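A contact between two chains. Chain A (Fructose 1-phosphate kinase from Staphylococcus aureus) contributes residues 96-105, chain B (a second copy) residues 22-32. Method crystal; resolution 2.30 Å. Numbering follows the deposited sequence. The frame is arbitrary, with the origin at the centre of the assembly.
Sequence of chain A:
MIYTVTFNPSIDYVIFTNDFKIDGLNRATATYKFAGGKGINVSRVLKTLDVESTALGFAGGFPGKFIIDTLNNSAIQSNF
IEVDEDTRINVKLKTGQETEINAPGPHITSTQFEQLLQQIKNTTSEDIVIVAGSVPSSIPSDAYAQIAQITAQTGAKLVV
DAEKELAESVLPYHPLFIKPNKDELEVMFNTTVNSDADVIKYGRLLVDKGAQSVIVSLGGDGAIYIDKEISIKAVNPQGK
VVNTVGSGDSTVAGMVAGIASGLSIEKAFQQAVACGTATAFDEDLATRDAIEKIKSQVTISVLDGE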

# COMPACT_ATOMS: atom_id res chain seq x y z
N GLY A 96 16.00 13.32 4.17
CA GLY A 96 16.48 14.25 5.18
C GLY A 96 15.27 14.98 5.75
O GLY A 96 15.26 15.39 6.90
N GLN A 97 14.25 15.14 4.92
CA GLN A 97 12.99 15.73 5.35
C GLN A 97 11.96 14.64 5.66
O GLN A 97 12.08 13.50 5.19
CB GLN A 97 12.46 16.70 4.28
CG GLN A 97 13.20 18.05 4.22
CD GLN A 97 14.32 18.08 3.20
OE1 GLN A 97 14.14 17.68 2.04
NE2 GLN A 97 15.49 18.56 3.61
N GLU A 98 10.96 14.99 6.47
CA GLU A 98 9.88 14.06 6.80
C GLU A 98 8.56 14.53 6.19
O GLU A 98 8.02 15.58 6.56
CB GLU A 98 9.76 13.87 8.32
CG GLU A 98 11.09 13.63 9.03
CD GLU A 98 10.93 13.05 10.43
OE1 GLU A 98 11.23 13.78 11.40
OE2 GLU A 98 10.49 11.88 10.54
N THR A 99 8.05 13.75 5.25
CA THR A 99 6.93 14.16 4.42
C THR A 99 5.81 13.14 4.56
O THR A 99 5.95 12.01 4.13
CB THR A 99 7.38 14.27 2.94
OG1 THR A 99 8.45 15.21 2.84
CG2 THR A 99 6.24 14.71 2.05
N GLU A 100 4.69 13.55 5.17
CA GLU A 100 3.53 12.68 5.30
C GLU A 100 2.54 12.90 4.16
O GLU A 100 2.31 14.03 3.73
CB GLU A 100 2.83 12.91 6.64
CG GLU A 100 3.62 12.48 7.88
CD GLU A 100 2.78 12.47 9.16
OE1 GLU A 100 1.53 12.53 9.08
OE2 GLU A 100 3.37 12.39 10.26
N ILE A 101 1.98 11.81 3.67
CA ILE A 101 0.87 11.85 2.71
C ILE A 101 -0.27 11.01 3.26
O ILE A 101 -0.23 9.78 3.23
CB ILE A 101 1.27 11.33 1.29
CG1 ILE A 101 2.54 12.03 0.80
CG2 ILE A 101 0.11 11.55 0.30
CD1 ILE A 101 3.27 11.27 -0.29
N ASN A 102 -1.27 11.70 3.80
CA ASN A 102 -2.41 11.06 4.43
C ASN A 102 -3.57 10.91 3.45
O ASN A 102 -3.93 11.87 2.77
CB ASN A 102 -2.83 11.86 5.65
CG ASN A 102 -1.96 11.59 6.87
OD1 ASN A 102 -0.74 11.40 6.76
ND2 ASN A 102 -2.58 11.56 8.04
N ALA A 103 -4.13 9.70 3.41
CA ALA A 103 -5.18 9.31 2.47
C ALA A 103 -6.58 9.49 3.07
O ALA A 103 -6.72 9.59 4.30
CB ALA A 103 -4.99 7.88 2.05
N PRO A 104 -7.63 9.54 2.21
CA PRO A 104 -8.99 9.54 2.76
C PRO A 104 -9.31 8.16 3.36
O PRO A 104 -8.67 7.16 3.03
CB PRO A 104 -9.87 9.79 1.52
CG PRO A 104 -8.95 10.20 0.43
CD PRO A 104 -7.63 9.61 0.74
N GLY A 105 -10.29 8.09 4.24
CA GLY A 105 -10.71 6.78 4.69
C GLY A 105 -11.46 6.00 3.62
O GLY A 105 -11.72 6.52 2.53
N ILE B 22 6.99 19.07 0.32
CA ILE B 22 8.07 18.26 0.86
C ILE B 22 8.37 18.78 2.27
O ILE B 22 8.46 19.99 2.48
CB ILE B 22 9.33 18.34 -0.05
CG1 ILE B 22 9.05 17.67 -1.40
CG2 ILE B 22 10.56 17.70 0.61
CD1 ILE B 22 8.08 18.45 -2.29
N ASP B 23 8.49 17.86 3.23
CA ASP B 23 8.79 18.17 4.64
C ASP B 23 7.54 18.60 5.39
O ASP B 23 7.60 19.06 6.53
CB ASP B 23 9.89 19.25 4.79
CG ASP B 23 10.64 19.16 6.12
OD1 ASP B 23 10.61 18.09 6.78
OD2 ASP B 23 11.29 20.16 6.50
N GLY B 24 6.39 18.42 4.75
CA GLY B 24 5.13 18.85 5.33
C GLY B 24 4.06 17.80 5.27
O GLY B 24 4.21 16.77 4.61
N LEU B 25 2.96 18.06 5.98
CA LEU B 25 1.78 17.22 5.97
C LEU B 25 0.97 17.46 4.69
O LEU B 25 0.60 18.60 4.38
CB LEU B 25 0.95 17.50 7.22
CG LEU B 25 -0.13 16.54 7.74
CD1 LEU B 25 0.07 15.09 7.28
CD2 LEU B 25 -0.21 16.62 9.26
N ASN B 26 0.71 16.38 3.96
CA ASN B 26 -0.06 16.41 2.73
C ASN B 26 -1.28 15.53 2.89
O ASN B 26 -1.19 14.43 3.45
CB ASN B 26 0.78 15.91 1.55
CG ASN B 26 1.90 16.88 1.18
OD1 ASN B 26 1.73 17.73 0.30
ND2 ASN B 26 3.05 16.77 1.86
N ARG B 27 -2.43 16.00 2.41
CA ARG B 27 -3.61 15.14 2.36
C ARG B 27 -3.88 14.69 0.93
O ARG B 27 -3.93 15.50 0.00
CB ARG B 27 -4.85 15.80 2.98
CG ARG B 27 -4.82 15.95 4.51
CD ARG B 27 -3.85 17.06 4.90
NE ARG B 27 -3.80 17.34 6.34
CZ ARG B 27 -4.43 18.36 6.93
NH1 ARG B 27 -4.31 18.54 8.24
NH2 ARG B 27 -5.17 19.19 6.20
N ALA B 28 -4.03 13.38 0.76
CA ALA B 28 -4.44 12.81 -0.50
C ALA B 28 -5.93 12.99 -0.59
O ALA B 28 -6.64 12.79 0.40
CB ALA B 28 -4.08 11.33 -0.57
N THR B 29 -6.42 13.34 -1.76
CA THR B 29 -7.85 13.48 -1.97
C THR B 29 -8.48 12.30 -2.70
O THR B 29 -9.69 12.09 -2.63
CB THR B 29 -8.19 14.78 -2.72
OG1 THR B 29 -7.29 14.92 -3.83
CG2 THR B 29 -8.04 15.98 -1.79
N ALA B 30 -7.66 11.54 -3.43
CA ALA B 30 -8.11 10.35 -4.15
C ALA B 30 -6.94 9.40 -4.33
O ALA B 30 -5.81 9.83 -4.54
CB ALA B 30 -8.74 10.71 -5.52
N THR B 31 -7.21 8.10 -4.20
CA THR B 31 -6.17 7.11 -4.42
C THR B 31 -6.72 5.95 -5.23
O THR B 31 -7.92 5.73 -5.27
CB THR B 31 -5.55 6.58 -3.10
OG1 THR B 31 -6.53 5.81 -2.38
CG2 THR B 31 -5.01 7.73 -2.23
N TYR B 32 -5.82 5.24 -5.90
CA TYR B 32 -6.19 4.08 -6.70
C TYR B 32 -5.14 3.01 -6.48
O TYR B 32 -3.96 3.32 -6.32
CB TYR B 32 -6.27 4.45 -8.19
CG TYR B 32 -7.28 5.55 -8.44
CD1 TYR B 32 -6.91 6.89 -8.33
CD2 TYR B 32 -8.61 5.25 -8.74
CE1 TYR B 32 -7.84 7.90 -8.52
CE2 TYR B 32 -9.55 6.26 -8.94
CZ TYR B 32 -9.15 7.58 -8.83
OH TYR B 32 -10.05 8.60 -9.03

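Strand 98-102 of chain A runs parallel to residues 25-28 of chain B, the axes 23° apart, so a sheet continues from one copy into the other; the two stretches bury 697 Å² between them. At the leading end, Gln A97 lays its CG 3.4 Å from CG of Asp B23. The same carboxylate accepts a hydrogen bond from the backbone of Glu A98 (N to Asp B23 OD1, 3.1 Å), and Thr A99 OG1 takes one from Asp B23 N at 2.7 Å, so side chains stand in for backbone partners before the regular ladder begins. Glu A100 N reaches Gly B24 O only weakly (3.3 Å), but Glu A100 O receives Asn B26 N at 2.9 Å. Glu A100 OE1, hydrogen-bonded elsewhere in the structure, lies 3.5 Å from Leu B25 CD1. Ile A101 pairs with Asn B26, its CA 3.4 Å from Asn B26 O, while its CG2 meets Ala B28 CB at 4.3 Å. Asn A102 uses both backbone groups, as parallel pairing demands: N donates to Asn B26 O (2.8 Å) and O accepts from Ala B28 N (2.5 Å, very short). Beyond the strand no further hydrogen bond forms between the stretches: Ala A103 CB and Pro A104 CD lie 4.4 and 4.2 Å from Ala B28 CB, and Pro A104 CD sits 3.3 Å from Ala B28 O. Proline, lacking an amide hydrogen, cannot extend the ladder through its nitrogen.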